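Local coordinates for malonate decarboxylase subunit alpha (PDB 6MPR), which probably serves as the carrier-protein transferase subunit of malonate decarboxylase, exchanging acetyl for malonyl on the acyl-carrier subunit, at residues E259-Q264 / V472-T477; A360-I365 / H403-W408; L409-Q414 / Y483-S488; M496-A499 / S505-L508; R517-G522 / P527-I532. All blocks are in the same frame, centred on the assembly; numbering follows the deposited sequence. Where two conformers were deposited one is given.

Contact 1 (E259-Q264 / V472-T477); sequences EKHNVQ and VTHLLT
His261 and His474 reach for each other from opposite directions and make the whole of this contact, a worked example of two segments joined by one pair of rings, with His261 CA and His474 CA 11.4 Å apart. Their NE2 atoms lie 2.9 Å apart. The His261 nitrogen arrives at the edge of the His474 ring, near its plane, whereas the approach to the His261 ring is oblique; the two planes stand at 74°. Here the packing is dense: Leu429 touches both imidazoles, the rings of Tyr483 and Tyr485 meet His474, and Lys260 CG covers one face of the His261 ring, 3.9 Å above its centre.

The other side is looser. Lys260 itself is exposed to solvent, and Asn262 and Gln264 are partly so. The helix 244-261 ends in a Schellman motif at Asn262, and Gln264 turns back so that its NE2 donates to Asn262 O over 3.0 Å, from above the carbonyl plane.

Each imidazole is hydrogen-bonded at ND1. That of His474 pairs with Thr473 OG1 at 2.8 Å, and that of His261 with Asp410. These two partners fix the rotation of each ring and so bring the two NE2 atoms face to face in a buried spot.

Contact 2 (A360-I365 / H403-W408); sequences AVDLFI and HDTPAW
Two first torsions bring Asp362 and Thr405 together. In Asp362 the carboxylate carbon stands anti to the carbonyl carbon (chi1 -73°), which swings the end of the side chain toward 403-408; in Thr405 the hydroxyl sits between backbone N and carbonyl carbon (chi1 62°) and faces it. Thr405 OG1 donates to Asp362 OD1 over a short 2.6 Å, on the syn side but 31° out of the carboxylate plane. Arg401 also binds this hydroxyl.

The other oxygen, OD2, is used differently. It accepts a hydrogen bond from Gln264 N, and a water 2.8 Å from Asp362 OD2 in turn accepts from Ala407 N at 3.0 Å. Beneath the carboxylate the Ala407 methyl packs close, its CB 3.8 Å from Asp362 CG. Both oxygens of a buried acid are thereby held, and its rotation is fixed; its negative charge probably suits the dipole of the helix that opens beside it.

A second water joins the far end, lying 2.6 Å from Ala360 O and 2.8 Å from His403 NE2, in the plane of the imidazole at its edge. The opposite nitrogen of that ring, ND1, is bonded to Glu145 of the second subunit, so the contact reaches the dimer interface.

The arrangement is that of a helix N-cap, Thr405 of helix 406-410, bonded to the acid just before parallel strand 363-366 of the mixed sheet.

Contact 3 (L409-Q414 / Y483-S488); sequences LDMRLQ and YLYKAS
A Met-aromatic contact between Met411 and Tyr485 joins the residues that follow helix 406-410 to the short 3-10 segment 484-486. The thioether lies over one face of the phenol ring: SD is 3.6 Å from Tyr485 CG, and the terminal methyl CE hangs almost exactly above the middle, 3.6 Å from the ring centroid and only 9° off the normal. Sulfur and methyl thus share the work, one near the root of the ring as a sulfur-aromatic contact, the other over its centre as a CH-pi contact. Bends at chi2 (-64°) and chi3 (100°) fold the methionine chain so that its last bond runs along the face, although the two side chains as a whole cross at about a right angle.

The 3-10 segment that presents the ring follows strand 480-482 in the mixed sheet and is closed by Lys486 N donating to Tyr483 O at 2.9 Å. From it Tyr485 points toward 409-414, with the rings of His474 and His261 as further neighbours.

Beside the ring, at its hydroxyl end, the contact turns polar. A water donates to Asp410 O over 2.9 Å and lies 2.8 Å from Tyr485 OH; its bond to Gln414 OE1 is weak. Away from the ring, Arg412 turns its side chain to the second subunit, where NH1 binds Pro461 O of that chain.

Contact 4 (M496-A499 / S505-L508); sequences MIAA and SIGL
Ile506 is directed toward 496-499 and lays its CG2 branch against Ala498, 3.8 Å from Ala498 CA and 4.0 Å from Ala498 CB. With chi1 at -63° this methyl is anti to the isoleucine's own backbone N, while the longer CG1 branch is swung beside that nitrogen; the short branch therefore does the touching. The Ala498 methyl answers from the other side of the contact, standing 3.6 Å from Ile506 O, so each residue covers part of its partner's backbone instead of meeting it end to end. Ile497, whose CG2 comes within 4.4 Å of Ile506 CG2, extends this apolar patch with a looser touch.

One residue further on, side chains give way to backbone. Gly507 has no side chain to hold the chains apart, and its CA is 4.7 Å from Ala498 CA. Across this gap the glycine makes a CA-H...O contact with Ala498 O, 3.6 Å from Gly507 CA to that oxygen and fairly straight at 161°.

The helical turn 505-508 has its own threonine partners: Thr504 OG1 accepts from Gly507 N, and Thr509 OG1 bonds to Ile506 O. Ala499 packs on Val524 of strand 524-525, and Met496 on Leu518 of helix 512-520. The arrangement is that of two consecutive helical segments linked by a five-residue loop, brought backbone to backbone where an alanine faces a glycine.

Contact 5 (R517-G522 / P527-I532); sequences RLRREG and PEDLGI
Arg519 and Asp529 carry this surface contact with a bidentate salt bridge. The arginine grips side-on, through NE and one terminal nitrogen, each to its own oxygen. Arg519 NH1 donates to Asp529 OD1 over 2.9 Å, nearly straight at 174° and in the guanidinium plane. Arg519 NE reaches the syn lone pair of Asp529 OD2, also at 2.9 Å, but is bent to 142°. The planes of the two groups stand 45° apart, and OD2 lies tilted from the guanidinium plane, in keeping with the more bent NE bond.

Looser charge effects come next. Glu528 places its CG 3.6 Å from Arg519 NH1, while its OE1 remains 4.4 Å from Arg519 NH1 and well out of the guanidinium plane; it would probably add negative potential without a directed bond.

Backbone bonds fix the two partners. Helix 512-520 ends in a Schellman motif at Gly522, and the 3-10 turn carrying Asp529 closes on Pro527 O, which accepts from both Leu530 N and Ile532 N. Asp529 OD2 also takes the N-H of Phe526.

The arginine and the Phe526 N-H would both favour an ionised Asp529, while Asp529 and, more weakly, Glu528 probably offset the positive charge of Arg519 and favour it.

Overall arrangement
Contacts 1, 2 and 3 form one continuous group: the centres of contacts 1 and 2 are about 10 Å apart, those of contacts 1 and 3 about 11 Å. Gln264 N lies 2.9 Å from Asp362 OD2, tying contact 1 to contact 2, and His261 ND1 lies 2.8 Å from Asp410 OD2, tying it to contact 3. Contacts 2 and 3 share helix 406-410, and both touch the second subunit. Toward the far edge of the mixed sheet, contact 4 packs Ile497 on Leu484 of contact 3 and Met496 on Leu518 of contact 5; contacts 4 and 5 are centred about 16 Å apart. Contacts 2 and 4 are the most distant pair, about 28 Å between centres. No ligand marks a site among them.

Contact 1 (E259-Q264 / V472-T477)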
# COMPACT_ATOMS: atom_id res chain seq x y z
N GLU A 259 -5.81 -12.62 23.13
CA GLU A 259 -6.28 -13.98 23.37
C GLU A 259 -7.71 -14.16 22.84
O GLU A 259 -8.01 -15.17 22.18
CB GLU A 259 -6.23 -14.29 24.86
CG GLU A 259 -6.55 -15.76 25.16
CD GLU A 259 -6.52 -16.10 26.64
OE1 GLU A 259 -6.31 -15.19 27.48
OE2 GLU A 259 -6.70 -17.28 26.96
N LYS A 260 -8.59 -13.20 23.13
CA LYS A 260 -10.00 -13.34 22.79
C LYS A 260 -10.21 -13.59 21.31
O LYS A 260 -11.03 -14.41 20.91
CB LYS A 260 -10.77 -12.08 23.22
CG LYS A 260 -12.27 -12.12 22.87
CD LYS A 260 -12.98 -10.86 23.34
CE LYS A 260 -14.44 -10.87 22.90
NZ LYS A 260 -15.26 -11.84 23.68
N HIS A 261 -9.46 -12.86 20.47
CA HIS A 261 -9.65 -12.92 19.03
C HIS A 261 -8.55 -13.68 18.30
O HIS A 261 -8.54 -13.70 17.07
CB HIS A 261 -9.74 -11.50 18.46
CG HIS A 261 -10.81 -10.68 19.10
ND1 HIS A 261 -12.15 -10.93 18.91
CD2 HIS A 261 -10.74 -9.61 19.93
CE1 HIS A 261 -12.86 -10.06 19.60
NE2 HIS A 261 -12.03 -9.24 20.22
N ASN A 262 -7.61 -14.29 19.03
CA ASN A 262 -6.56 -15.13 18.45
C ASN A 262 -5.67 -14.32 17.49
O ASN A 262 -5.42 -14.72 16.35
CB ASN A 262 -7.16 -16.34 17.75
CG ASN A 262 -6.15 -17.45 17.49
OD1 ASN A 262 -5.25 -17.69 18.31
ND2 ASN A 262 -6.28 -18.12 16.35
N VAL A 263 -5.19 -13.18 17.97
CA VAL A 263 -4.37 -12.27 17.17
C VAL A 263 -3.00 -12.89 16.96
O VAL A 263 -2.26 -13.11 17.92
CB VAL A 263 -4.27 -10.89 17.84
CG1 VAL A 263 -3.31 -9.97 17.08
CG2 VAL A 263 -5.66 -10.27 18.00
N GLN A 264 -2.66 -13.17 15.70
CA GLN A 264 -1.37 -13.74 15.31
C GLN A 264 -0.36 -12.71 14.86
O GLN A 264 0.85 -12.95 14.97
CB GLN A 264 -1.53 -14.74 14.16
CG GLN A 264 -2.55 -15.82 14.37
CD GLN A 264 -2.21 -16.66 15.56
OE1 GLN A 264 -1.16 -17.30 15.60
NE2 GLN A 264 -3.09 -16.65 16.57
N VAL A 472 -12.62 2.13 14.72
CA VAL A 472 -12.18 1.58 16.00
C VAL A 472 -13.02 0.35 16.31
O VAL A 472 -14.25 0.44 16.41
CB VAL A 472 -12.29 2.62 17.12
CG1 VAL A 472 -11.86 2.00 18.47
CG2 VAL A 472 -11.48 3.88 16.78
N THR A 473 -12.36 -0.79 16.48
CA THR A 473 -13.06 -2.00 16.94
C THR A 473 -13.01 -2.16 18.46
O THR A 473 -13.92 -2.75 19.04
CB THR A 473 -12.47 -3.25 16.27
OG1 THR A 473 -11.07 -3.36 16.59
CG2 THR A 473 -12.66 -3.19 14.77
N HIS A 474 -11.98 -1.62 19.11
CA HIS A 474 -11.79 -1.79 20.55
C HIS A 474 -11.30 -0.48 21.17
O HIS A 474 -10.30 0.07 20.70
CB HIS A 474 -10.75 -2.87 20.86
CG HIS A 474 -11.13 -4.25 20.40
ND1 HIS A 474 -11.11 -4.63 19.07
CD2 HIS A 474 -11.56 -5.33 21.10
CE1 HIS A 474 -11.47 -5.90 18.97
NE2 HIS A 474 -11.76 -6.34 20.19
N LEU A 475 -11.96 -0.04 22.25
CA LEU A 475 -11.47 1.07 23.08
C LEU A 475 -11.01 0.51 24.42
O LEU A 475 -11.82 -0.08 25.14
CB LEU A 475 -12.57 2.12 23.30
CG LEU A 475 -12.19 3.32 24.18
CD1 LEU A 475 -11.01 4.10 23.58
CD2 LEU A 475 -13.39 4.22 24.34
N LEU A 476 -9.74 0.71 24.75
CA LEU A 476 -9.14 0.15 25.96
C LEU A 476 -8.59 1.28 26.82
O LEU A 476 -7.70 2.02 26.38
CB LEU A 476 -8.03 -0.83 25.58
CG LEU A 476 -7.05 -1.24 26.68
CD1 LEU A 476 -7.81 -1.87 27.83
CD2 LEU A 476 -6.02 -2.20 26.10
N THR A 477 -9.11 1.42 28.04
CA THR A 477 -8.63 2.40 29.01
C THR A 477 -8.24 1.68 30.29
O THR A 477 -8.37 0.46 30.41
CB THR A 477 -9.68 3.47 29.33
OG1 THR A 477 -10.68 2.91 30.20
CG2 THR A 477 -10.34 4.01 28.07

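Contact 2 (A360-I365 / H403-W408)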
# COMPACT_ATOMS: atom_id res chain seq x y z
N ALA A 360 -1.84 -7.03 5.83
CA ALA A 360 -1.39 -8.36 6.20
C ALA A 360 -1.43 -8.68 7.69
O ALA A 360 -1.25 -9.85 8.05
CB ALA A 360 0.05 -8.59 5.70
N VAL A 361 -1.66 -7.71 8.58
CA VAL A 361 -1.67 -8.01 10.00
C VAL A 361 -3.09 -7.93 10.57
O VAL A 361 -3.96 -7.23 10.05
CB VAL A 361 -0.71 -7.12 10.83
CG1 VAL A 361 0.72 -7.20 10.28
CG2 VAL A 361 -1.21 -5.70 10.93
N ASP A 362 -3.29 -8.66 11.67
CA ASP A 362 -4.61 -8.75 12.30
C ASP A 362 -5.00 -7.47 13.02
O ASP A 362 -6.20 -7.19 13.18
CB ASP A 362 -4.64 -9.87 13.35
CG ASP A 362 -4.64 -11.25 12.75
OD1 ASP A 362 -5.01 -11.43 11.57
OD2 ASP A 362 -4.30 -12.19 13.52
N LEU A 363 -4.03 -6.71 13.52
CA LEU A 363 -4.36 -5.74 14.55
C LEU A 363 -3.38 -4.57 14.54
O LEU A 363 -2.18 -4.74 14.29
CB LEU A 363 -4.36 -6.42 15.94
CG LEU A 363 -4.61 -5.54 17.19
CD1 LEU A 363 -5.45 -6.32 18.19
CD2 LEU A 363 -3.30 -5.10 17.82
N PHE A 364 -3.92 -3.38 14.79
CA PHE A 364 -3.16 -2.22 15.22
C PHE A 364 -3.64 -1.80 16.60
O PHE A 364 -4.84 -1.88 16.90
CB PHE A 364 -3.32 -1.04 14.23
CG PHE A 364 -2.82 0.27 14.76
CD1 PHE A 364 -1.46 0.49 14.91
CD2 PHE A 364 -3.70 1.28 15.12
CE1 PHE A 364 -0.98 1.69 15.39
CE2 PHE A 364 -3.23 2.47 15.63
CZ PHE A 364 -1.87 2.69 15.75
N ILE A 365 -2.71 -1.36 17.44
CA ILE A 365 -3.04 -0.81 18.75
C ILE A 365 -2.13 0.38 19.01
O ILE A 365 -0.92 0.30 18.81
CB ILE A 365 -2.92 -1.89 19.87
CG1 ILE A 365 -3.25 -1.31 21.25
CG2 ILE A 365 -1.53 -2.53 19.85
CD1 ILE A 365 -3.64 -2.40 22.25
N HIS A 403 -8.44 -11.62 2.12
CA HIS A 403 -8.03 -12.88 2.74
C HIS A 403 -8.44 -12.91 4.20
O HIS A 403 -8.45 -11.89 4.90
CB HIS A 403 -6.52 -13.16 2.61
CG HIS A 403 -5.65 -12.44 3.61
ND1 HIS A 403 -5.33 -11.10 3.50
CD2 HIS A 403 -4.99 -12.90 4.70
CE1 HIS A 403 -4.53 -10.76 4.50
NE2 HIS A 403 -4.31 -11.83 5.25
N ASP A 404 -8.79 -14.11 4.65
CA ASP A 404 -9.27 -14.34 6.01
C ASP A 404 -8.16 -14.83 6.92
O ASP A 404 -7.26 -15.57 6.50
CB ASP A 404 -10.40 -15.38 6.01
CG ASP A 404 -9.98 -16.70 5.41
OD1 ASP A 404 -9.62 -16.72 4.21
OD2 ASP A 404 -9.98 -17.70 6.13
N THR A 405 -8.21 -14.37 8.16
CA THR A 405 -7.49 -14.93 9.29
C THR A 405 -8.51 -14.98 10.42
O THR A 405 -9.54 -14.31 10.34
CB THR A 405 -6.29 -14.07 9.72
OG1 THR A 405 -6.77 -12.79 10.14
CG2 THR A 405 -5.26 -13.88 8.57
N PRO A 406 -8.25 -15.77 11.47
CA PRO A 406 -9.27 -15.92 12.54
C PRO A 406 -9.69 -14.61 13.20
O PRO A 406 -10.89 -14.39 13.40
CB PRO A 406 -8.59 -16.88 13.53
CG PRO A 406 -7.67 -17.72 12.66
CD PRO A 406 -7.14 -16.74 11.64
N ALA A 407 -8.75 -13.72 13.55
CA ALA A 407 -9.14 -12.47 14.20
C ALA A 407 -9.99 -11.61 13.27
O ALA A 407 -10.97 -11.00 13.69
CB ALA A 407 -7.90 -11.69 14.65
N TRP A 408 -9.61 -11.54 11.99
CA TRP A 408 -10.33 -10.72 11.03
C TRP A 408 -11.74 -11.25 10.80
O TRP A 408 -12.70 -10.47 10.71
CB TRP A 408 -9.53 -10.67 9.73
CG TRP A 408 -10.06 -9.82 8.62
CD1 TRP A 408 -9.84 -8.48 8.43
CD2 TRP A 408 -10.83 -10.26 7.49
NE1 TRP A 408 -10.46 -8.06 7.27
CE2 TRP A 408 -11.05 -9.14 6.67
CE3 TRP A 408 -11.34 -11.49 7.10
CZ2 TRP A 408 -11.79 -9.21 5.50
CZ3 TRP A 408 -12.06 -11.57 5.93
CH2 TRP A 408 -12.28 -10.43 5.14
O HOH W 1 -2.28 -12.10 7.12
O HOH W 2 -5.90 -14.52 13.71

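Contact 3 (L409-Q414 / Y483-S488)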
# COMPACT_ATOMS: atom_id res chain seq x y z
N LEU A 409 -11.90 -12.58 10.72
CA LEU A 409 -13.23 -13.16 10.64
C LEU A 409 -14.05 -12.92 11.91
O LEU A 409 -15.28 -12.83 11.84
CB LEU A 409 -13.14 -14.67 10.40
CG LEU A 409 -12.80 -15.14 8.99
CD1 LEU A 409 -12.68 -16.67 8.95
CD2 LEU A 409 -13.89 -14.66 8.04
N ASP A 410 -13.38 -12.83 13.06
CA ASP A 410 -14.09 -12.67 14.33
C ASP A 410 -14.82 -11.33 14.40
O ASP A 410 -15.73 -11.18 15.23
CB ASP A 410 -13.12 -12.80 15.50
CG ASP A 410 -13.74 -13.47 16.71
OD1 ASP A 410 -14.75 -14.21 16.56
OD2 ASP A 410 -13.22 -13.25 17.83
N MET A 411 -14.45 -10.38 13.54
CA MET A 411 -15.12 -9.09 13.47
C MET A 411 -16.36 -9.09 12.59
O MET A 411 -17.10 -8.10 12.57
CB MET A 411 -14.14 -8.03 12.96
CG MET A 411 -12.90 -7.80 13.84
SD MET A 411 -13.25 -7.13 15.50
CE MET A 411 -13.16 -8.64 16.44
N ARG A 412 -16.60 -10.17 11.84
CA ARG A 412 -17.71 -10.21 10.90
C ARG A 412 -19.06 -10.32 11.62
O ARG A 412 -19.18 -10.95 12.68
CB ARG A 412 -17.55 -11.39 9.94
CG ARG A 412 -18.69 -11.53 8.94
CD ARG A 412 -18.42 -12.56 7.85
NE ARG A 412 -18.23 -13.92 8.35
CZ ARG A 412 -18.11 -14.99 7.57
NH1 ARG A 412 -18.19 -14.87 6.24
NH2 ARG A 412 -17.92 -16.19 8.10
N LEU A 413 -20.07 -9.70 11.01
CA LEU A 413 -21.47 -9.80 11.42
C LEU A 413 -21.86 -11.22 11.83
O LEU A 413 -21.60 -12.18 11.11
CB LEU A 413 -22.36 -9.33 10.26
CG LEU A 413 -23.88 -9.35 10.41
CD1 LEU A 413 -24.38 -8.10 11.12
CD2 LEU A 413 -24.54 -9.52 9.04
N GLN A 414 -22.51 -11.34 12.99
CA GLN A 414 -23.01 -12.61 13.48
C GLN A 414 -24.53 -12.59 13.56
O GLN A 414 -25.16 -11.53 13.55
CB GLN A 414 -22.43 -12.94 14.86
CG GLN A 414 -20.94 -13.25 14.85
CD GLN A 414 -20.47 -13.73 16.21
OE1 GLN A 414 -19.83 -12.99 16.95
NE2 GLN A 414 -20.81 -14.97 16.55
N TYR A 483 -16.06 -3.09 23.54
CA TYR A 483 -15.98 -3.84 22.28
C TYR A 483 -16.86 -3.17 21.23
O TYR A 483 -17.92 -3.66 20.84
CB TYR A 483 -16.37 -5.30 22.48
CG TYR A 483 -15.40 -6.10 23.34
CD1 TYR A 483 -14.15 -6.46 22.85
CD2 TYR A 483 -15.75 -6.50 24.62
CE1 TYR A 483 -13.26 -7.19 23.63
CE2 TYR A 483 -14.87 -7.23 25.41
CZ TYR A 483 -13.63 -7.56 24.90
OH TYR A 483 -12.76 -8.29 25.69
N LEU A 484 -16.36 -2.02 20.74
CA LEU A 484 -17.14 -1.16 19.86
C LEU A 484 -17.55 -1.86 18.57
O LEU A 484 -18.58 -1.51 17.98
CB LEU A 484 -16.35 0.12 19.54
CG LEU A 484 -15.96 1.06 20.69
CD1 LEU A 484 -15.21 2.28 20.12
CD2 LEU A 484 -17.18 1.50 21.52
N TYR A 485 -16.76 -2.84 18.10
CA TYR A 485 -17.13 -3.54 16.87
C TYR A 485 -18.49 -4.21 16.98
O TYR A 485 -19.10 -4.52 15.95
CB TYR A 485 -16.08 -4.58 16.49
CG TYR A 485 -16.09 -5.88 17.27
CD1 TYR A 485 -15.34 -6.02 18.45
CD2 TYR A 485 -16.80 -6.98 16.82
CE1 TYR A 485 -15.35 -7.19 19.16
CE2 TYR A 485 -16.80 -8.17 17.52
CZ TYR A 485 -16.07 -8.27 18.69
OH TYR A 485 -16.07 -9.44 19.39
N LYS A 486 -18.97 -4.45 18.20
CA LYS A 486 -20.24 -5.12 18.43
C LYS A 486 -21.38 -4.16 18.74
O LYS A 486 -22.51 -4.61 18.87
CB LYS A 486 -20.11 -6.13 19.58
CG LYS A 486 -19.76 -7.53 19.14
CD LYS A 486 -19.62 -8.45 20.34
CE LYS A 486 -18.64 -7.89 21.36
NZ LYS A 486 -18.40 -8.84 22.48
N ALA A 487 -21.10 -2.86 18.86
CA ALA A 487 -22.17 -1.90 19.14
C ALA A 487 -23.26 -2.01 18.07
O ALA A 487 -22.96 -2.04 16.87
CB ALA A 487 -21.61 -0.48 19.20
N SER A 488 -24.51 -2.09 18.51
CA SER A 488 -25.64 -2.26 17.60
C SER A 488 -26.15 -0.95 17.02
O SER A 488 -26.83 -0.97 15.99
CB SER A 488 -26.79 -2.98 18.31
OG SER A 488 -27.20 -2.26 19.46
O HOH W 3 -16.70 -11.74 17.89

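Contact 4 (M496-A499 / S505-L508)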
# COMPACT_ATOMS: atom_id res chain seq x y z
N MET A 496 -21.04 2.72 25.44
CA MET A 496 -19.90 1.86 25.76
C MET A 496 -18.62 2.67 25.94
O MET A 496 -17.81 2.37 26.82
CB MET A 496 -19.72 0.81 24.66
CG MET A 496 -20.93 -0.12 24.56
SD MET A 496 -21.05 -0.92 22.96
CE MET A 496 -19.53 -1.88 22.95
N ILE A 497 -18.43 3.70 25.12
CA ILE A 497 -17.34 4.62 25.36
C ILE A 497 -17.47 5.23 26.75
O ILE A 497 -16.53 5.23 27.55
CB ILE A 497 -17.29 5.70 24.26
CG1 ILE A 497 -16.98 5.05 22.90
CG2 ILE A 497 -16.29 6.78 24.62
CD1 ILE A 497 -17.08 6.01 21.72
N ALA A 498 -18.67 5.72 27.08
CA ALA A 498 -18.87 6.37 28.37
C ALA A 498 -18.55 5.44 29.54
O ALA A 498 -18.05 5.90 30.57
CB ALA A 498 -20.32 6.88 28.48
N ALA A 499 -18.79 4.13 29.38
CA ALA A 499 -18.57 3.18 30.47
C ALA A 499 -17.09 3.03 30.85
O ALA A 499 -16.79 2.65 31.98
CB ALA A 499 -19.14 1.81 30.08
N SER A 505 -15.68 14.19 31.20
CA SER A 505 -17.07 14.64 31.04
C SER A 505 -17.94 13.52 30.47
O SER A 505 -19.06 13.30 30.94
CB SER A 505 -17.13 15.90 30.17
OG SER A 505 -16.70 15.63 28.85
N ILE A 506 -17.41 12.78 29.50
CA ILE A 506 -18.14 11.64 28.95
C ILE A 506 -18.32 10.54 29.99
O ILE A 506 -19.41 9.99 30.14
CB ILE A 506 -17.41 11.14 27.68
CG1 ILE A 506 -17.42 12.25 26.62
CG2 ILE A 506 -18.05 9.87 27.15
CD1 ILE A 506 -16.63 11.93 25.36
N GLY A 507 -17.27 10.25 30.77
CA GLY A 507 -17.38 9.20 31.78
C GLY A 507 -18.39 9.52 32.88
O GLY A 507 -19.09 8.63 33.37
N LEU A 508 -18.47 10.79 33.29
CA LEU A 508 -19.41 11.17 34.34
C LEU A 508 -20.87 11.02 33.90
O LEU A 508 -21.74 10.97 34.77
CB LEU A 508 -19.16 12.61 34.78
CG LEU A 508 -17.90 12.92 35.59
CD1 LEU A 508 -17.85 14.40 35.92
CD2 LEU A 508 -17.84 12.08 36.87

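Contact 5 (R517-G522 / P527-I532)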
# COMPACT_ATOMS: atom_id res chain seq x y z
N ARG A 517 -25.69 -3.47 32.43
CA ARG A 517 -26.24 -4.22 31.30
C ARG A 517 -25.16 -4.51 30.25
O ARG A 517 -25.02 -5.64 29.78
CB ARG A 517 -27.40 -3.43 30.70
CG ARG A 517 -28.47 -4.27 30.05
CD ARG A 517 -28.43 -4.10 28.56
NE ARG A 517 -28.52 -2.70 28.17
CZ ARG A 517 -28.07 -2.22 27.02
NH1 ARG A 517 -27.48 -3.04 26.15
NH2 ARG A 517 -28.18 -0.93 26.74
N LEU A 518 -24.38 -3.49 29.89
CA LEU A 518 -23.32 -3.67 28.90
C LEU A 518 -22.28 -4.70 29.36
O LEU A 518 -21.76 -5.47 28.54
CB LEU A 518 -22.65 -2.34 28.60
CG LEU A 518 -23.51 -1.25 27.96
CD1 LEU A 518 -22.74 0.08 27.80
CD2 LEU A 518 -24.03 -1.72 26.61
N ARG A 519 -21.96 -4.71 30.65
CA ARG A 519 -21.04 -5.72 31.17
C ARG A 519 -21.69 -7.11 31.15
O ARG A 519 -21.03 -8.09 30.78
CB ARG A 519 -20.60 -5.36 32.59
CG ARG A 519 -19.68 -4.12 32.67
CD ARG A 519 -19.25 -3.82 34.10
NE ARG A 519 -18.65 -4.98 34.75
CZ ARG A 519 -18.52 -5.11 36.07
NH1 ARG A 519 -17.97 -6.21 36.59
NH2 ARG A 519 -18.95 -4.15 36.87
N ARG A 520 -22.96 -7.21 31.54
CA ARG A 520 -23.63 -8.51 31.50
C ARG A 520 -23.63 -9.09 30.09
O ARG A 520 -23.39 -10.29 29.90
CB ARG A 520 -25.06 -8.40 32.03
CG ARG A 520 -25.86 -9.69 31.86
CD ARG A 520 -27.23 -9.67 32.52
NE ARG A 520 -28.06 -8.52 32.15
CZ ARG A 520 -28.68 -8.36 30.98
NH1 ARG A 520 -28.57 -9.26 30.01
NH2 ARG A 520 -29.42 -7.27 30.79
N GLU A 521 -23.87 -8.25 29.09
CA GLU A 521 -23.94 -8.69 27.71
C GLU A 521 -22.57 -8.90 27.07
O GLU A 521 -22.50 -9.34 25.91
CB GLU A 521 -24.76 -7.69 26.89
CG GLU A 521 -26.20 -7.54 27.42
CD GLU A 521 -27.06 -6.63 26.57
OE1 GLU A 521 -26.51 -5.94 25.68
OE2 GLU A 521 -28.29 -6.61 26.78
N GLY A 522 -21.49 -8.61 27.79
CA GLY A 522 -20.15 -8.78 27.26
C GLY A 522 -19.66 -7.67 26.36
O GLY A 522 -18.59 -7.82 25.76
N PRO A 527 -11.67 -4.90 34.57
CA PRO A 527 -10.64 -5.89 34.90
C PRO A 527 -11.19 -7.15 35.56
O PRO A 527 -10.76 -8.27 35.22
CB PRO A 527 -9.71 -5.11 35.84
CG PRO A 527 -9.85 -3.70 35.39
CD PRO A 527 -11.27 -3.53 34.96
N GLU A 528 -12.17 -7.02 36.46
CA GLU A 528 -12.71 -8.20 37.14
C GLU A 528 -13.36 -9.17 36.17
O GLU A 528 -13.30 -10.39 36.38
CB GLU A 528 -13.71 -7.77 38.22
CG GLU A 528 -14.59 -6.60 37.83
CD GLU A 528 -14.17 -5.31 38.51
OE1 GLU A 528 -14.86 -4.90 39.47
OE2 GLU A 528 -13.15 -4.70 38.09
N ASP A 529 -13.99 -8.66 35.10
CA ASP A 529 -14.64 -9.51 34.10
C ASP A 529 -13.64 -10.34 33.30
O ASP A 529 -14.05 -11.29 32.63
CB ASP A 529 -15.47 -8.67 33.13
CG ASP A 529 -16.50 -7.79 33.83
OD1 ASP A 529 -17.20 -8.29 34.73
OD2 ASP A 529 -16.61 -6.60 33.47
N LEU A 530 -12.36 -9.98 33.33
CA LEU A 530 -11.33 -10.77 32.67
C LEU A 530 -10.50 -11.59 33.65
O LEU A 530 -9.48 -12.15 33.26
CB LEU A 530 -10.41 -9.85 31.85
CG LEU A 530 -11.05 -9.00 30.75
CD1 LEU A 530 -10.09 -7.93 30.27
CD2 LEU A 530 -11.52 -9.87 29.57
N GLY A 531 -10.93 -11.65 34.91
CA GLY A 531 -10.15 -12.36 35.92
C GLY A 531 -8.92 -11.61 36.38
O GLY A 531 -7.95 -12.24 36.82
N ILE A 532 -8.92 -10.29 36.29
CA ILE A 532 -7.74 -9.49 36.61
C ILE A 532 -8.03 -8.67 37.86
O ILE A 532 -8.98 -7.88 37.90
CB ILE A 532 -7.33 -8.59 35.44
CG1 ILE A 532 -6.92 -9.45 34.25
CG2 ILE A 532 -6.18 -7.67 35.84
CD1 ILE A 532 -6.78 -8.69 32.95